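Local coordinates for SCO family protein (Aquifex aeolicus, PDB 3ME7) that probably binds copper and takes part in electron transfer through a redox-active disulfide, as a SCO1/2-family protein with a thioredoxin-like domain, at residues V7-I11 with F21-N25; T12-S16 with V97-K101; I31-Y37 with W66-F72; V54-L58 with N149-V154; D111-F115 with I139-I143. All blocks are in the same frame, centred on the assembly; numbering follows the deposited sequence. Where two conformers were deposited one is given.

Contact 1 (V7-I11 with F21-N25)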
# COMPACT_ATOMS: atom_id res chain seq x y z
N VAL A 7 -5.69 -9.49 -5.12
CA VAL A 7 -6.06 -8.16 -5.60
C VAL A 7 -6.12 -8.20 -7.14
O VAL A 7 -5.15 -8.62 -7.77
CB VAL A 7 -5.09 -7.05 -5.10
CG1 VAL A 7 -5.62 -5.68 -5.50
CG2 VAL A 7 -4.95 -7.10 -3.58
N PRO A 8 -7.26 -7.79 -7.74
CA PRO A 8 -7.40 -7.84 -9.20
C PRO A 8 -6.25 -7.14 -9.92
O PRO A 8 -5.92 -5.99 -9.61
CB PRO A 8 -8.73 -7.12 -9.46
CG PRO A 8 -9.52 -7.41 -8.22
CD PRO A 8 -8.50 -7.35 -7.09
N GLY A 9 -5.66 -7.83 -10.88
CA GLY A 9 -4.47 -7.33 -11.56
C GLY A 9 -4.76 -6.25 -12.60
O GLY A 9 -3.86 -5.50 -12.98
N ASP A 10 -6.01 -6.16 -13.04
CA ASP A 10 -6.35 -5.20 -14.07
C ASP A 10 -6.70 -3.80 -13.54
O ASP A 10 -7.01 -2.91 -14.34
CB ASP A 10 -7.46 -5.73 -14.99
CG ASP A 10 -8.74 -6.09 -14.24
OD1 ASP A 10 -8.74 -6.14 -12.99
OD2 ASP A 10 -9.76 -6.36 -14.92
N ILE A 11 -6.63 -3.61 -12.22
CA ILE A 11 -6.80 -2.29 -11.62
C ILE A 11 -5.77 -1.33 -12.21
O ILE A 11 -4.56 -1.62 -12.20
CB ILE A 11 -6.63 -2.39 -10.09
CG1 ILE A 11 -7.86 -3.07 -9.50
CG2 ILE A 11 -6.43 -0.99 -9.46
CD1 ILE A 11 -7.71 -3.58 -8.07
N PHE A 21 -0.35 2.61 -15.09
CA PHE A 21 0.01 1.19 -15.13
C PHE A 21 -1.08 0.34 -14.49
O PHE A 21 -1.96 0.85 -13.77
CB PHE A 21 1.36 0.95 -14.44
CG PHE A 21 1.36 1.21 -12.95
CD1 PHE A 21 1.50 2.51 -12.44
CD2 PHE A 21 1.24 0.16 -12.04
CE1 PHE A 21 1.50 2.76 -11.06
CE2 PHE A 21 1.25 0.38 -10.66
CZ PHE A 21 1.38 1.70 -10.17
N GLN A 22 -1.04 -0.96 -14.77
CA GLN A 22 -1.95 -1.88 -14.13
C GLN A 22 -1.25 -2.57 -12.98
O GLN A 22 -0.04 -2.78 -13.01
CB GLN A 22 -2.53 -2.88 -15.12
CG GLN A 22 -3.59 -2.24 -16.00
CD GLN A 22 -4.09 -3.16 -17.06
OE1 GLN A 22 -3.34 -3.56 -17.94
NE2 GLN A 22 -5.38 -3.50 -16.99
N LEU A 23 -2.01 -2.90 -11.94
CA LEU A 23 -1.41 -3.54 -10.79
C LEU A 23 -0.59 -4.78 -11.18
O LEU A 23 0.48 -5.03 -10.61
CB LEU A 23 -2.46 -3.87 -9.74
CG LEU A 23 -1.91 -4.48 -8.46
CD1 LEU A 23 -0.86 -3.53 -7.83
CD2 LEU A 23 -3.05 -4.73 -7.51
N LYS A 24 -1.07 -5.54 -12.16
CA LYS A 24 -0.36 -6.73 -12.65
C LYS A 24 1.07 -6.42 -13.12
O LYS A 24 1.94 -7.30 -13.16
CB LYS A 24 -1.15 -7.40 -13.77
CG LYS A 24 -1.18 -6.61 -15.08
CD LYS A 24 -1.82 -7.42 -16.20
CE LYS A 24 -3.31 -7.63 -15.94
NZ LYS A 24 -3.91 -8.52 -16.98
N ASN A 25 1.32 -5.16 -13.50
CA ASN A 25 2.64 -4.77 -14.00
C ASN A 25 3.71 -4.81 -12.92
O ASN A 25 4.92 -4.78 -13.21
CB ASN A 25 2.61 -3.38 -14.64
CG ASN A 25 1.66 -3.28 -15.83
OD1 ASN A 25 1.11 -2.21 -16.11
ND2 ASN A 25 1.46 -4.40 -16.54
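Three hydrogen bonds join the two segments. Two run between backbones: Lys-24 N gives to Gly-9 O at 2.9 Å, and Leu-23 N gives to Ile-11 O at 2.9 Å. The third comes from a side chain, Gln-22 NE2 to Asp-10 O, at 3.2 Å. A CA-H...O contact adds to the set, with Gln-22 CA 3.3 Å from Ile-11 O.

Pro-8 to Ile-11 form a type I beta turn, and the carbonyls of Gly-9 and Ile-11 both face 21-25. The turn lies just before strand 12-15, opposite the point where strand 20-22 passes into a 3-10 segment that begins at Leu-23. The contact therefore ties together the open end of the hairpin of strands 12-15 and 20-22, at the edge of the thioredoxin-like sheet. Where the strand passes into the 3-10 segment, Asn-25 N bonds to Gln-22 O at 2.8 Å, and Asn-25 OD1 accepts from Gln-22 N at 2.8 Å.

Apolar packing is centred on Leu-23. Its CD2 is 3.4 Å from Val-7 CG1, and its CB is 4.4 Å from Ile-11 CB. Gly-9 and Lys-24 have CA atoms 4.3 Å apart. A CB on Gly-9 would come tight, about 3.2 Å, to Lys-24 CB, so the approach suits a residue without a side chain. Asp-10 turns its carboxylate away from 21-25 and forms a salt bridge with Lys-108 of helix 103-112.

Contact 2 (T12-S16 with V97-K101). With SO4 (sulfate ion), chain C.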
# COMPACT_ATOMS: atom_id res chain seq x y z
N THR A 12 -6.25 -0.19 -12.71
CA THR A 12 -5.37 0.82 -13.27
C THR A 12 -5.08 1.88 -12.21
O THR A 12 -6.01 2.45 -11.61
CB THR A 12 -5.98 1.47 -14.53
OG1 THR A 12 -6.17 0.47 -15.55
CG2 THR A 12 -5.02 2.55 -15.07
N LEU A 13 -3.78 2.09 -11.98
CA LEU A 13 -3.26 3.11 -11.08
C LEU A 13 -2.49 4.15 -11.88
O LEU A 13 -2.02 3.87 -12.99
CB LEU A 13 -2.34 2.45 -10.04
CG LEU A 13 -2.97 1.32 -9.22
CD1 LEU A 13 -1.84 0.56 -8.48
CD2 LEU A 13 -4.02 1.84 -8.28
N VAL A 14 -2.35 5.35 -11.32
CA VAL A 14 -1.60 6.44 -11.93
C VAL A 14 -0.68 6.97 -10.83
O VAL A 14 -1.16 7.37 -9.74
CB VAL A 14 -2.53 7.56 -12.43
CG1 VAL A 14 -1.74 8.58 -13.25
CG2 VAL A 14 -3.68 6.99 -13.26
N ASP A 15 0.63 6.94 -11.09
CA ASP A 15 1.59 7.45 -10.12
C ASP A 15 1.66 8.98 -10.12
O ASP A 15 1.01 9.64 -10.92
CB ASP A 15 2.97 6.78 -10.23
CG ASP A 15 3.77 7.25 -11.41
OD1 ASP A 15 3.42 8.28 -12.00
OD2 ASP A 15 4.78 6.57 -11.70
N SER A 16 2.45 9.53 -9.20
CA SER A 16 2.47 10.98 -8.99
C SER A 16 3.14 11.73 -10.13
O SER A 16 3.10 12.97 -10.17
CB SER A 16 3.16 11.32 -7.67
OG SER A 16 4.45 10.74 -7.62
N VAL A 97 3.69 6.83 -5.07
CA VAL A 97 2.43 7.38 -4.55
C VAL A 97 1.48 7.41 -5.75
O VAL A 97 1.82 7.98 -6.81
CB VAL A 97 2.62 8.79 -3.97
CG1 VAL A 97 1.30 9.27 -3.38
CG2 VAL A 97 3.72 8.81 -2.88
N VAL A 98 0.31 6.78 -5.59
CA VAL A 98 -0.58 6.55 -6.73
C VAL A 98 -2.01 6.86 -6.35
O VAL A 98 -2.36 6.88 -5.16
CB VAL A 98 -0.51 5.10 -7.28
CG1 VAL A 98 0.94 4.70 -7.50
CG2 VAL A 98 -1.19 4.10 -6.34
N LYS A 99 -2.82 7.08 -7.38
CA LYS A 99 -4.29 7.11 -7.24
C LYS A 99 -4.87 6.08 -8.20
O LYS A 99 -4.22 5.69 -9.18
CB LYS A 99 -4.85 8.50 -7.56
CG LYS A 99 -4.53 8.98 -8.98
CD LYS A 99 -5.30 10.25 -9.33
CE LYS A 99 -6.77 9.93 -9.64
NZ LYS A 99 -7.54 11.17 -9.91
N ALA A 100 -6.11 5.66 -7.95
CA ALA A 100 -6.83 4.78 -8.85
C ALA A 100 -7.34 5.63 -10.03
O ALA A 100 -7.77 6.77 -9.85
CB ALA A 100 -8.01 4.14 -8.11
N LYS A 101 -7.29 5.07 -11.24
CA LYS A 101 -7.66 5.83 -12.45
C LYS A 101 -9.14 6.28 -12.37
O LYS A 101 -9.44 7.45 -12.60
CB LYS A 101 -7.39 4.98 -13.70
CG LYS A 101 -7.86 5.55 -15.04
CD LYS A 101 -6.95 6.62 -15.54
CE LYS A 101 -7.41 7.07 -16.93
NZ LYS A 101 -6.41 7.99 -17.48
S SO4 C . -6.25 13.86 -12.46
O1 SO4 C . -6.12 12.84 -11.43
O2 SO4 C . -6.08 13.25 -13.77
O3 SO4 C . -7.57 14.50 -12.37
O4 SO4 C . -5.21 14.87 -12.28
O HOH W 1 5.12 7.91 -7.45
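A sulfate ion, probably from the crystallisation liquor, sits at the end of one side chain of this strand pair. Lys-99 NZ donates to its O1 at 2.7 Å, and Leu-78 N also bonds to the ion. Lys-99 NZ hydrogen-bonds Asp-76 O as well. The pairing itself is antiparallel and strongly twisted, with the two strand axes at 140° and 4.5 Å apart at closest approach. Val-14 and Lys-99 are the hydrogen-bonded pair: Val-14 N to Lys-99 O and Lys-99 N to Val-14 O are both 2.9 Å. Lys-101 N adds a bond to Thr-12 O at 2.9 Å. Leu-13 with Ala-100 and Asp-15 with Val-98 are non-hydrogen-bonded pairs, their CA atoms 4.5 and 4.1 Å apart. On their face, Leu-13 CD2 packs on Val-98 CG2 at 4.1 Å. At the far end, water 1 donates to Ser-16 OG at 2.9 Å and accepts from Val-97 N at 3.0 Å. Strand 12-15 thus extends the thioredoxin-like sheet beyond 95-100. Strand 20-22 is the other neighbour of 12-15, while 95-100 has 66-71 as its other neighbour. Helix 78-87 packs on Val-14 and Val-97, and helix 103-112 on Ala-100.

Contact 3 (I31-Y37 with W66-F72)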
# COMPACT_ATOMS: atom_id res chain seq x y z
N ILE A 31 4.66 -6.79 -2.69
CA ILE A 31 4.13 -5.43 -2.75
C ILE A 31 3.60 -5.03 -1.39
O ILE A 31 2.79 -5.73 -0.78
CB ILE A 31 3.01 -5.33 -3.81
CG1 ILE A 31 3.60 -5.61 -5.20
CG2 ILE A 31 2.38 -3.94 -3.77
CD1 ILE A 31 2.59 -6.15 -6.20
N ILE A 32 4.06 -3.88 -0.91
CA ILE A 32 3.55 -3.32 0.35
C ILE A 32 2.61 -2.16 0.00
O ILE A 32 3.04 -1.16 -0.58
CB ILE A 32 4.70 -2.84 1.25
CG1 ILE A 32 5.60 -4.03 1.64
CG2 ILE A 32 4.18 -2.14 2.50
CD1 ILE A 32 6.88 -3.63 2.42
N LEU A 33 1.35 -2.30 0.39
CA LEU A 33 0.28 -1.35 0.04
C LEU A 33 -0.12 -0.54 1.25
O LEU A 33 -0.41 -1.11 2.30
CB LEU A 33 -0.99 -2.08 -0.44
CG LEU A 33 -1.04 -2.85 -1.75
CD1 LEU A 33 -2.44 -3.45 -1.93
CD2 LEU A 33 -0.71 -1.93 -2.92
N SER A 34 -0.17 0.78 1.10
CA SER A 34 -0.52 1.68 2.21
C SER A 34 -1.66 2.65 1.82
O SER A 34 -1.39 3.67 1.17
CB SER A 34 0.72 2.46 2.68
OG SER A 34 0.44 3.45 3.65
N PRO A 35 -2.92 2.34 2.18
CA PRO A 35 -4.00 3.29 1.90
C PRO A 35 -3.95 4.50 2.82
O PRO A 35 -3.86 4.35 4.04
CB PRO A 35 -5.29 2.51 2.19
CG PRO A 35 -4.88 1.26 2.93
CD PRO A 35 -3.37 1.06 2.75
N ILE A 36 -4.00 5.68 2.21
CA ILE A 36 -4.03 6.95 2.93
C ILE A 36 -4.98 7.89 2.17
O ILE A 36 -5.57 7.49 1.17
CB ILE A 36 -2.60 7.59 3.07
CG1 ILE A 36 -1.89 7.72 1.71
CG2 ILE A 36 -1.73 6.76 4.05
CD1 ILE A 36 -2.29 8.87 0.86
N TYR A 37 -5.14 9.13 2.64
CA TYR A 37 -5.63 10.19 1.74
C TYR A 37 -4.78 11.44 1.93
O TYR A 37 -4.16 11.60 2.97
CB TYR A 37 -7.13 10.47 1.87
CG TYR A 37 -7.63 10.91 3.23
CD1 TYR A 37 -7.74 10.00 4.28
CD2 TYR A 37 -8.07 12.21 3.43
CE1 TYR A 37 -8.24 10.38 5.50
CE2 TYR A 37 -8.57 12.61 4.66
CZ TYR A 37 -8.65 11.69 5.69
OH TYR A 37 -9.14 12.08 6.91
N TRP A 66 8.04 -3.76 -3.90
CA TRP A 66 7.46 -2.46 -4.25
C TRP A 66 6.80 -1.90 -3.00
O TRP A 66 6.23 -2.66 -2.22
CB TRP A 66 6.39 -2.61 -5.35
CG TRP A 66 6.95 -3.06 -6.67
CD1 TRP A 66 6.79 -4.29 -7.26
CD2 TRP A 66 7.76 -2.29 -7.57
NE1 TRP A 66 7.45 -4.33 -8.48
CE2 TRP A 66 8.06 -3.12 -8.69
CE3 TRP A 66 8.28 -0.98 -7.54
CZ2 TRP A 66 8.84 -2.68 -9.76
CZ3 TRP A 66 9.05 -0.54 -8.63
CH2 TRP A 66 9.33 -1.39 -9.72
N VAL A 67 6.86 -0.59 -2.82
CA VAL A 67 6.03 0.08 -1.83
C VAL A 67 5.09 0.99 -2.60
O VAL A 67 5.52 1.80 -3.43
CB VAL A 67 6.84 0.91 -0.81
CG1 VAL A 67 5.93 1.35 0.33
CG2 VAL A 67 7.98 0.05 -0.24
N ILE A 68 3.80 0.82 -2.33
CA ILE A 68 2.75 1.60 -3.00
C ILE A 68 1.87 2.29 -1.99
O ILE A 68 1.01 1.66 -1.35
CB ILE A 68 1.89 0.74 -3.95
CG1 ILE A 68 2.77 -0.05 -4.95
CG2 ILE A 68 0.81 1.61 -4.65
CD1 ILE A 68 3.62 0.77 -5.94
N THR A 69 2.11 3.59 -1.82
CA THR A 69 1.18 4.42 -1.07
C THR A 69 0.07 4.81 -2.03
O THR A 69 0.34 5.30 -3.13
CB THR A 69 1.88 5.68 -0.52
OG1 THR A 69 2.84 5.30 0.47
CG2 THR A 69 0.88 6.65 0.12
N PHE A 70 -1.17 4.55 -1.66
CA PHE A 70 -2.26 4.95 -2.55
C PHE A 70 -3.33 5.73 -1.83
O PHE A 70 -3.61 5.48 -0.65
CB PHE A 70 -2.85 3.77 -3.31
CG PHE A 70 -3.78 2.93 -2.51
CD1 PHE A 70 -3.29 1.88 -1.77
CD2 PHE A 70 -5.15 3.17 -2.54
CE1 PHE A 70 -4.15 1.07 -1.03
CE2 PHE A 70 -6.01 2.38 -1.80
CZ PHE A 70 -5.51 1.32 -1.04
N THR A 71 -3.90 6.70 -2.52
CA THR A 71 -5.01 7.45 -1.94
C THR A 71 -6.39 6.84 -2.18
O THR A 71 -6.72 6.41 -3.28
CB THR A 71 -5.00 8.94 -2.34
OG1 THR A 71 -6.19 9.54 -1.79
CG2 THR A 71 -5.03 9.09 -3.86
N PHE A 72 -7.17 6.77 -1.11
CA PHE A 72 -8.56 6.29 -1.21
C PHE A 72 -9.60 7.38 -1.31
O PHE A 72 -10.81 7.08 -1.36
CB PHE A 72 -8.90 5.28 -0.12
CG PHE A 72 -8.82 5.83 1.28
CD1 PHE A 72 -9.88 6.57 1.82
CD2 PHE A 72 -7.71 5.55 2.07
CE1 PHE A 72 -9.81 7.05 3.17
CE2 PHE A 72 -7.63 6.01 3.38
CZ PHE A 72 -8.65 6.76 3.93
O HOH W 2 2.08 5.63 3.10
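Trp-66 opens the second strand, and its O accepts from Ile-32 N at 2.8 Å. Its ring edge meets Ile-31, with CD1 4.0 Å from Ile-31 CG1. Val-67 pairs with Ile-32. Ile-68 N then gives to Ile-32 O at 2.7 Å, and Ile-68 O takes from Ser-34 N at 2.9 Å. This alternation is that of parallel strands, here 15° apart in direction. Thr-69 OG1 shares water 2 with Ser-34 OG, each 2.8 Å from it, and also hydrogen-bonds Trp-95 NE1. Phe-70 N bonds to Ser-34 O at 3.0 Å, and Phe-70 O to Ile-36 N at 2.9 Å. The Phe-70 ring receives a CH-pi contact from Pro-35 CA, 3.9 Å from its centroid. Phe-72 N closes the ladder on Ile-36 O at 2.9 Å, and Phe-72 CZ lies 3.4 Å from Tyr-37 CD1. Tyr-37 is close to Cys-40 and Phe-72 to His-126, both predicted copper ligands; here Cys-40 is in a disulfide with Cys-44. The pair is a beta-alpha-beta crossover at the centre of the thioredoxin-like sheet, between strands 95-100 and 129-133. Its helix, 43-52, packs on the Ser-34 and Ile-36 face.

Contact 4 (V54-L58 with N149-V154)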
# COMPACT_ATOMS: atom_id res chain seq x y z
N VAL A 54 10.64 2.06 9.02
CA VAL A 54 10.82 0.61 8.98
C VAL A 54 11.29 0.09 7.63
O VAL A 54 12.10 -0.84 7.58
CB VAL A 54 9.56 -0.18 9.48
CG1 VAL A 54 8.37 -0.10 8.50
CG2 VAL A 54 9.90 -1.65 9.78
N ILE A 55 10.81 0.69 6.53
CA ILE A 55 11.17 0.23 5.19
C ILE A 55 12.69 0.09 4.96
O ILE A 55 13.12 -0.93 4.44
CB ILE A 55 10.49 1.11 4.07
CG1 ILE A 55 8.97 0.88 4.06
CG2 ILE A 55 11.11 0.87 2.70
CD1 ILE A 55 8.50 -0.54 3.74
N PRO A 56 13.51 1.10 5.35
CA PRO A 56 14.95 0.98 5.13
C PRO A 56 15.60 -0.21 5.81
O PRO A 56 16.67 -0.64 5.39
CB PRO A 56 15.51 2.28 5.72
CG PRO A 56 14.40 3.26 5.53
CD PRO A 56 13.15 2.46 5.81
N LYS A 57 14.98 -0.74 6.87
CA LYS A 57 15.53 -1.92 7.53
C LYS A 57 15.36 -3.19 6.69
O LYS A 57 16.07 -4.18 6.89
CB LYS A 57 14.82 -2.16 8.86
CG LYS A 57 14.99 -1.03 9.86
CD LYS A 57 14.10 -1.28 11.07
CE LYS A 57 14.17 -0.08 12.02
NZ LYS A 57 15.28 -0.28 12.99
N LEU A 58 14.37 -3.18 5.79
CA LEU A 58 13.85 -4.39 5.17
C LEU A 58 14.49 -4.70 3.83
O LEU A 58 14.52 -5.86 3.40
CB LEU A 58 12.32 -4.26 4.97
CG LEU A 58 11.53 -4.05 6.26
CD1 LEU A 58 10.09 -3.69 5.87
CD2 LEU A 58 11.56 -5.26 7.19
N ASN A 149 6.47 -2.44 14.13
CA ASN A 149 7.72 -3.06 14.54
C ASN A 149 8.36 -3.81 13.38
O ASN A 149 7.71 -4.23 12.43
CB ASN A 149 7.58 -3.91 15.81
CG ASN A 149 6.68 -5.11 15.63
OD1 ASN A 149 7.09 -6.13 15.06
ND2 ASN A 149 5.47 -5.03 16.16
N TYR A 150 9.68 -3.94 13.47
CA TYR A 150 10.47 -4.58 12.45
C TYR A 150 10.07 -6.04 12.22
O TYR A 150 9.89 -6.47 11.07
CB TYR A 150 11.94 -4.49 12.86
CG TYR A 150 12.90 -5.30 12.02
CD1 TYR A 150 13.25 -4.90 10.72
CD2 TYR A 150 13.48 -6.46 12.53
CE1 TYR A 150 14.14 -5.65 9.96
CE2 TYR A 150 14.36 -7.22 11.80
CZ TYR A 150 14.69 -6.81 10.50
OH TYR A 150 15.57 -7.55 9.75
N LEU A 151 9.92 -6.80 13.31
CA LEU A 151 9.66 -8.23 13.17
C LEU A 151 8.40 -8.50 12.36
O LEU A 151 8.40 -9.38 11.49
CB LEU A 151 9.61 -8.94 14.52
CG LEU A 151 9.60 -10.47 14.41
CD1 LEU A 151 10.82 -10.96 13.64
CD2 LEU A 151 9.55 -11.12 15.79
N GLU A 152 7.34 -7.74 12.63
CA GLU A 152 6.07 -7.98 11.91
C GLU A 152 6.22 -7.79 10.39
O GLU A 152 5.59 -8.51 9.62
CB GLU A 152 4.89 -7.18 12.49
CG GLU A 152 4.98 -5.66 12.40
CD GLU A 152 3.86 -4.96 13.17
OE1 GLU A 152 4.03 -3.75 13.47
OE2 GLU A 152 2.82 -5.61 13.46
N PHE A 153 7.06 -6.83 9.97
CA PHE A 153 7.32 -6.62 8.55
C PHE A 153 8.19 -7.71 7.94
O PHE A 153 7.90 -8.18 6.84
CB PHE A 153 7.92 -5.22 8.29
CG PHE A 153 6.88 -4.17 8.18
CD1 PHE A 153 6.31 -3.61 9.32
CD2 PHE A 153 6.42 -3.78 6.93
CE1 PHE A 153 5.31 -2.64 9.21
CE2 PHE A 153 5.41 -2.80 6.81
CZ PHE A 153 4.87 -2.25 7.95
N VAL A 154 9.25 -8.10 8.66
CA VAL A 154 10.06 -9.25 8.22
C VAL A 154 9.19 -10.49 8.01
O VAL A 154 9.26 -11.12 6.96
CB VAL A 154 11.20 -9.55 9.21
CG1 VAL A 154 11.84 -10.89 8.92
CG2 VAL A 154 12.24 -8.44 9.14
O HOH W 3 15.53 -6.97 7.10
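This contact is plain packing between the segment 54-58, with its short, weakly bonded helix, and the start of helix 150-160, away from the predicted copper site. That start is a capping box. Asn-149 OD1 accepts from Glu-152 N at 2.9 Å, and Glu-152 OE1 accepts from Asn-149 N at 2.8 Å. Between the segments, Val-54 CG1 lies over the face of the Phe-153 ring, 4.0 Å from its centroid, a CH-pi contact. Leu-58 reaches three residues: its CD1 is 3.6 Å from Phe-153 CB, and its CD2 is 3.8 Å from both Tyr-150 CE1 and Val-154 CG2. Lys-57 CB touches Tyr-150 CD1 at 3.7 Å. Water 3 links the segments, donating to Lys-57 O at 2.8 Å and lying 2.7 Å from Tyr-150 OH. No direct hydrogen bond crosses. The segments are therefore held by apolar and ring contacts, with a single water supplying the polar link.

Contact 5 (D111-F115 with I139-I143)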
# COMPACT_ATOMS: atom_id res chain seq x y z
N ASP A 111 -12.24 -3.11 -1.98
CA ASP A 111 -13.02 -4.32 -1.77
C ASP A 111 -12.11 -5.53 -1.53
O ASP A 111 -12.37 -6.33 -0.63
CB ASP A 111 -13.96 -4.58 -2.96
CG ASP A 111 -14.86 -5.76 -2.72
OD1 ASP A 111 -15.69 -5.68 -1.79
OD2 ASP A 111 -14.73 -6.75 -3.43
N ALA A 112 -11.04 -5.63 -2.32
CA ALA A 112 -10.15 -6.79 -2.19
C ALA A 112 -9.51 -6.84 -0.80
O ALA A 112 -9.35 -7.93 -0.24
CB ALA A 112 -9.09 -6.76 -3.27
N ILE A 113 -9.17 -5.67 -0.25
CA ILE A 113 -8.46 -5.62 1.03
C ILE A 113 -9.37 -5.36 2.23
O ILE A 113 -8.90 -5.02 3.32
CB ILE A 113 -7.25 -4.61 1.00
CG1 ILE A 113 -7.73 -3.17 0.73
CG2 ILE A 113 -6.19 -5.05 -0.02
CD1 ILE A 113 -6.66 -2.10 1.06
N ASP A 114 -10.68 -5.49 2.00
CA ASP A 114 -11.71 -5.34 3.06
C ASP A 114 -11.60 -4.01 3.79
O ASP A 114 -11.76 -3.93 5.01
CB ASP A 114 -11.64 -6.48 4.08
CG ASP A 114 -11.95 -7.84 3.48
OD1 ASP A 114 -12.69 -7.91 2.48
OD2 ASP A 114 -11.42 -8.84 4.02
N PHE A 115 -11.35 -2.97 3.01
CA PHE A 115 -11.14 -1.64 3.55
C PHE A 115 -12.40 -0.80 3.31
O PHE A 115 -12.88 -0.74 2.18
CB PHE A 115 -9.93 -1.02 2.84
CG PHE A 115 -9.49 0.30 3.39
CD1 PHE A 115 -10.14 1.48 3.03
CD2 PHE A 115 -8.41 0.39 4.27
CE1 PHE A 115 -9.70 2.73 3.53
CE2 PHE A 115 -7.99 1.61 4.79
CZ PHE A 115 -8.61 2.78 4.40
N ILE A 139 -2.99 -11.61 -1.27
CA ILE A 139 -2.87 -10.96 0.05
C ILE A 139 -2.27 -11.97 1.03
O ILE A 139 -2.87 -13.02 1.29
CB ILE A 139 -4.23 -10.45 0.54
CG1 ILE A 139 -4.75 -9.35 -0.40
CG2 ILE A 139 -4.11 -9.94 1.99
CD1 ILE A 139 -6.27 -9.10 -0.27
N LYS A 140 -1.10 -11.65 1.57
CA LYS A 140 -0.38 -12.58 2.43
C LYS A 140 -0.33 -12.13 3.90
O LYS A 140 -0.14 -12.96 4.78
CB LYS A 140 1.01 -12.87 1.89
CG LYS A 140 1.01 -13.76 0.62
CD LYS A 140 0.50 -15.19 0.92
CE LYS A 140 0.49 -16.06 -0.31
NZ LYS A 140 -0.28 -17.36 -0.12
N ASP A 141 -0.49 -10.84 4.15
CA ASP A 141 -0.50 -10.36 5.54
C ASP A 141 -1.11 -8.98 5.63
O ASP A 141 -1.06 -8.21 4.67
CB ASP A 141 0.94 -10.32 6.09
CG ASP A 141 1.01 -10.60 7.59
OD1 ASP A 141 -0.05 -10.69 8.25
OD2 ASP A 141 2.14 -10.75 8.10
N TYR A 142 -1.73 -8.69 6.78
CA TYR A 142 -2.19 -7.36 7.12
C TYR A 142 -1.45 -6.92 8.37
O TYR A 142 -1.32 -7.70 9.33
CB TYR A 142 -3.68 -7.38 7.46
CG TYR A 142 -4.60 -7.54 6.29
CD1 TYR A 142 -4.91 -6.47 5.46
CD2 TYR A 142 -5.20 -8.77 6.01
CE1 TYR A 142 -5.77 -6.60 4.39
CE2 TYR A 142 -6.08 -8.92 4.94
CZ TYR A 142 -6.36 -7.82 4.13
OH TYR A 142 -7.20 -7.96 3.08
N ILE A 143 -0.98 -5.67 8.36
CA ILE A 143 -0.27 -5.09 9.50
C ILE A 143 -1.05 -3.84 9.88
O ILE A 143 -1.10 -2.88 9.12
CB ILE A 143 1.20 -4.75 9.18
CG1 ILE A 143 1.97 -6.03 8.78
CG2 ILE A 143 1.88 -4.02 10.35
CD1 ILE A 143 3.31 -5.76 8.14
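Segment 111-115 holds the last residues of helix 103-112 and the loop that leaves it. Segment 139-143 lies on an edge strand of the main sheet. The helix closes in a Schellman motif. Asp-114, with phi at 55°, is its C-prime residue, Asp-114 N bonds to Asp-111 O at 3.2 Å, and Phe-115 N turns back to Leu-110 O. The strand carries a classic beta bulge, where Lys-140 and Asp-141 both face Val-132. The backbones stay apart: the nearest CA atoms, of Ile-113 and Ile-139, are 7.8 Å from each other. Side chains bridge the gap. Ile-139 CD1 lies 3.3 Å from Ala-112 O and 4.1 Å from Ile-113 CG2. The extra residue of the bulge puts Tyr-142 on the same side as Ile-139, and Tyr-142 OH is 3.4 Å from Ile-113 CA. Ser-2 N hydrogen-bonds both Tyr-142 OH and Asp-114 OD2, so Ser-2, the first modelled residue, bridges the two segments. The contact is small, burying 164 Å². It links the C-terminal end of helix 103-112 to the sheet edge. Strand 129-133 lies next to 139-144 and touches Ile-139 and Tyr-142, while helix 150-160 packs on Asp-141 and Ile-143.

From the N terminus, contact 1 closes a short loop around the first hairpin. Contact 2 begins within that loop and crosses contact 1, carrying strand 12-15 out to pair with 95-100. Contact 3 falls wholly within the span of contact 2 and joins 31-36 to 66-71 at the sheet centre. Contact 4 starts between the strands of contact 3, so it crosses both contacts 3 and 2. It ties 54-58 to the C-terminal helix. Contact 5 lies within its span, bringing helix 103-112 to the edge strand 139-144. Contacts 1, 2, 3 and 5 all reach the seven-stranded sheet. Contact 4 touches contact 3 through Ile-55 and contact 5 through Ile-143.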